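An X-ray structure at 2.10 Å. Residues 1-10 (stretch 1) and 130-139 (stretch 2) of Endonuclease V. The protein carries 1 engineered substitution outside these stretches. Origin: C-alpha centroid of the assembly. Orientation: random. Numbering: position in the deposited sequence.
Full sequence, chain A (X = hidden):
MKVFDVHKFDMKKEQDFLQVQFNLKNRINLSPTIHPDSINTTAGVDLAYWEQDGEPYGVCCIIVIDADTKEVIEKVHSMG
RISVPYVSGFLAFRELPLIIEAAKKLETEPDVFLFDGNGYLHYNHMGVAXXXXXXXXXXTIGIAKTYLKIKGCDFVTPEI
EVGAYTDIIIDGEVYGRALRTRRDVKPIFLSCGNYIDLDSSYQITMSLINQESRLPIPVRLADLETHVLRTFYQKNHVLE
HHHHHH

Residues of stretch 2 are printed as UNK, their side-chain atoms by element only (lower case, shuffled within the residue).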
# COMPACT_ATOMS: atom_id res chain seq x y z
N MSE A 1 -2.08 13.19 11.32
CA MSE A 1 -3.32 13.83 10.83
C MSE A 1 -4.56 13.10 11.32
O MSE A 1 -4.47 12.00 11.87
CB MSE A 1 -3.33 13.89 9.30
CG MSE A 1 -3.11 12.56 8.60
SE MSE A 1 -3.55 12.62 6.69
CE MSE A 1 -4.67 11.04 6.60
N LYS A 2 -5.72 13.72 11.13
CA LYS A 2 -6.98 13.12 11.53
C LYS A 2 -7.36 12.04 10.54
O LYS A 2 -7.04 12.13 9.36
CB LYS A 2 -8.07 14.19 11.57
CG LYS A 2 -7.76 15.35 12.50
CD LYS A 2 -7.69 14.90 13.95
CE LYS A 2 -9.06 14.44 14.44
NZ LYS A 2 -10.06 15.53 14.36
N VAL A 3 -8.04 11.00 11.01
CA VAL A 3 -8.48 9.91 10.15
C VAL A 3 -9.96 9.63 10.38
O VAL A 3 -10.50 9.94 11.45
CB VAL A 3 -7.71 8.61 10.42
CG1 VAL A 3 -6.24 8.78 10.07
CG2 VAL A 3 -7.87 8.20 11.88
N PHE A 4 -10.62 9.05 9.38
CA PHE A 4 -12.04 8.73 9.50
C PHE A 4 -12.23 7.41 10.23
O PHE A 4 -11.59 6.42 9.91
CB PHE A 4 -12.70 8.66 8.13
CG PHE A 4 -12.77 9.98 7.42
CD1 PHE A 4 -11.67 10.46 6.71
CD2 PHE A 4 -13.92 10.76 7.50
CE1 PHE A 4 -11.72 11.71 6.09
CE2 PHE A 4 -13.97 12.00 6.88
CZ PHE A 4 -12.88 12.48 6.17
N ASP A 5 -13.11 7.42 11.23
CA ASP A 5 -13.40 6.22 12.01
C ASP A 5 -14.37 5.33 11.24
O ASP A 5 -15.53 5.18 11.61
CB ASP A 5 -14.02 6.60 13.36
CG ASP A 5 -13.93 5.49 14.38
OD1 ASP A 5 -14.27 4.33 14.05
OD2 ASP A 5 -13.52 5.77 15.53
N VAL A 6 -13.88 4.74 10.15
CA VAL A 6 -14.70 3.88 9.30
C VAL A 6 -15.36 2.75 10.08
O VAL A 6 -16.59 2.63 10.08
CB VAL A 6 -13.85 3.25 8.17
CG1 VAL A 6 -14.75 2.45 7.24
CG2 VAL A 6 -13.12 4.34 7.41
N HIS A 7 -14.56 1.92 10.74
CA HIS A 7 -15.09 0.81 11.51
C HIS A 7 -14.14 0.35 12.60
O HIS A 7 -12.97 0.74 12.63
CB HIS A 7 -15.41 -0.38 10.60
CG HIS A 7 -14.21 -0.96 9.91
ND1 HIS A 7 -13.82 -0.58 8.64
CD2 HIS A 7 -13.32 -1.90 10.31
CE1 HIS A 7 -12.75 -1.27 8.29
NE2 HIS A 7 -12.43 -2.08 9.28
N LYS A 8 -14.64 -0.50 13.48
CA LYS A 8 -13.85 -1.03 14.58
C LYS A 8 -13.20 -2.33 14.14
O LYS A 8 -13.52 -2.88 13.09
CB LYS A 8 -14.75 -1.28 15.79
CG LYS A 8 -15.86 -2.28 15.52
CD LYS A 8 -17.15 -1.91 16.23
CE LYS A 8 -18.29 -2.81 15.78
NZ LYS A 8 -19.62 -2.31 16.25
N PHE A 9 -12.27 -2.83 14.95
CA PHE A 9 -11.57 -4.07 14.64
C PHE A 9 -11.95 -5.17 15.62
O PHE A 9 -11.08 -5.73 16.28
CB PHE A 9 -10.07 -3.82 14.65
CG PHE A 9 -9.61 -2.84 13.61
CD1 PHE A 9 -9.35 -3.25 12.31
CD2 PHE A 9 -9.50 -1.49 13.91
CE1 PHE A 9 -9.00 -2.34 11.33
CE2 PHE A 9 -9.15 -0.56 12.94
CZ PHE A 9 -8.89 -0.99 11.64
N ASP A 10 -13.24 -5.48 15.71
CA ASP A 10 -13.72 -6.52 16.62
C ASP A 10 -14.19 -7.77 15.89
O ASP A 10 -14.82 -8.64 16.49
CB ASP A 10 -14.88 -5.99 17.47
CG ASP A 10 -14.50 -4.77 18.28
OD1 ASP A 10 -13.51 -4.82 19.04
OD2 ASP A 10 -15.20 -3.75 18.15
N UNK A 130 -6.34 -0.15 -0.78
CA UNK A 130 -7.71 0.31 -0.98
C UNK A 130 -8.42 0.48 0.36
O UNK A 130 -9.03 1.52 0.63
o UNK A 130 -7.90 -0.78 -3.15
c UNK A 130 -9.96 -0.27 -2.00
c UNK A 130 -8.50 -0.70 -1.85
N UNK A 131 -8.32 -0.54 1.20
CA UNK A 131 -8.94 -0.53 2.52
C UNK A 131 -8.48 0.66 3.38
O UNK A 131 -9.30 1.35 3.97
c UNK A 131 -10.53 -3.41 5.91
c UNK A 131 -9.56 -2.18 4.36
c UNK A 131 -10.45 -1.40 5.03
n UNK A 131 -11.03 -2.19 5.99
n UNK A 131 -9.63 -3.43 4.94
c UNK A 131 -8.63 -1.86 3.23
N UNK A 132 -7.17 0.89 3.44
CA UNK A 132 -6.64 1.99 4.22
C UNK A 132 -7.15 3.35 3.74
O UNK A 132 -7.29 4.28 4.53
c UNK A 132 -5.11 1.97 4.18
N UNK A 133 -7.44 3.45 2.45
CA UNK A 133 -7.92 4.71 1.89
C UNK A 133 -9.13 5.27 2.61
O UNK A 133 -9.22 6.47 2.85
c UNK A 133 -8.23 4.54 0.41
N UNK A 134 -10.08 4.40 2.97
CA UNK A 134 -11.27 4.87 3.66
C UNK A 134 -10.92 5.57 4.97
O UNK A 134 -11.48 6.61 5.29
c UNK A 134 -12.74 3.07 2.67
c UNK A 134 -12.16 1.90 2.20
c UNK A 134 -12.61 1.29 1.02
c UNK A 134 -14.24 3.04 0.77
c UNK A 134 -13.78 3.63 1.95
c UNK A 134 -13.65 1.87 0.31
c UNK A 134 -12.24 3.72 3.92
N UNK A 135 -9.98 5.00 5.72
CA UNK A 135 -9.58 5.61 6.98
C UNK A 135 -8.82 6.92 6.77
O UNK A 135 -9.06 7.91 7.47
c UNK A 135 -9.85 3.57 9.75
c UNK A 135 -9.45 3.52 8.41
c UNK A 135 -9.70 2.37 7.68
c UNK A 135 -10.73 1.33 9.60
c UNK A 135 -10.49 2.48 10.34
c UNK A 135 -10.34 1.27 8.26
c UNK A 135 -8.71 4.67 7.80
N UNK A 136 -7.90 6.91 5.81
CA UNK A 136 -7.08 8.09 5.52
C UNK A 136 -7.83 9.21 4.81
O UNK A 136 -7.45 10.37 4.90
c UNK A 136 -4.31 7.05 6.52
c UNK A 136 -4.94 6.59 5.21
c UNK A 136 -5.87 7.68 4.68
c UNK A 136 -3.85 6.29 4.18
N UNK A 137 -8.89 8.86 4.09
CA UNK A 137 -9.64 9.88 3.36
C UNK A 137 -8.78 10.53 2.28
O UNK A 137 -9.02 11.67 1.87
N UNK A 138 -7.76 9.81 1.83
CA UNK A 138 -6.88 10.33 0.81
C UNK A 138 -6.68 9.32 -0.31
O UNK A 138 -6.94 8.14 -0.15
c UNK A 138 -5.55 14.33 2.70
c UNK A 138 -5.85 13.16 1.76
c UNK A 138 -5.52 11.82 2.42
c UNK A 138 -5.51 10.67 1.41
n UNK A 138 -5.71 15.66 2.03
N UNK A 139 -6.25 9.80 -1.49
CA UNK A 139 -6.02 8.87 -2.60
C UNK A 139 -4.88 7.93 -2.20
O UNK A 139 -3.90 8.36 -1.58
c UNK A 139 -6.17 11.20 -1.93
c UNK A 139 -6.33 11.08 -3.43
c UNK A 139 -5.60 9.80 -3.74

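Position 130 carries three side-chain atoms, one carbon bearing an oxygen and a second carbon, and is out of reach of stretch 1. This is Thr130, its hydroxyl hydrogen-bonded elsewhere in the structure. At position 131 one carbon leads to a five-membered ring of three carbons and two nitrogens, which meets the ring of His7 rim to rim, the planes at 32°. The pattern is that of histidine, His131, with its NE2 3.0 Å from CE1 of His7. Positions 132 and 133 each have a single side-chain carbon and lie beyond contact distance; they are Ala132 and Ala133.

At position 134 one carbon precedes a six-carbon ring with no heteroatom; its CB lies 3.7 Å from CG2 of Val6, whereas the end of the side chain leads away from stretch 1. This is Phe134. Position 135 has the same composition, one carbon and a six-carbon ring, and buries more surface against stretch 1 than any other residue of the helix. CG2 of Val6 sits over one face of the ring, 3.9 Å from its centroid and 12° off the normal, a CH-pi contact. The ring also turns an edge toward the face of His7, with planes at 69°, and runs nearly parallel to the Phe9 ring but slid apart. The residue is Phe135, its CZ lying 3.6 Å from CZ of Phe9.

Position 136 has four carbons forked at the second, which pack against the side chains of Met1, a selenomethionine, and Val3: Leu136. Its CD2 is 4.0 Å from CE of Met1 and 4.4 Å from CG1 of Val3. Position 137 has no side-chain atoms, and a CB placed ideally here would fall 2.5 Å from CE1 of Phe4, a clash. It is Gly137, the first residue to leave helical geometry, and its positive phi favours glycine. At position 138 four carbons in a row end in nitrogen, and the chain approaches Met1: Lys138. Its CG is 4.3 Å from CE of Met1, while NZ is hydrogen-bonded elsewhere in the structure. Position 139 has three carbons that close a ring onto the backbone nitrogen and does not touch stretch 1: Pro139.

The contact, burying 549 Å² in all, combines one polar anchor with apolar packing. N of Phe4 donates a hydrogen bond to O of Phe135 at 2.7 Å and 156°. The bond joins the irregular N-terminal segment to the last turn of the helix, and Gly137 is the first residue beyond it. Around it, Val6, His7 and Phe9 gather about the Phe135 ring, while Met1 and Val3 pack against Leu136.

Stretch 2 (130-139) THAAFFLGKP
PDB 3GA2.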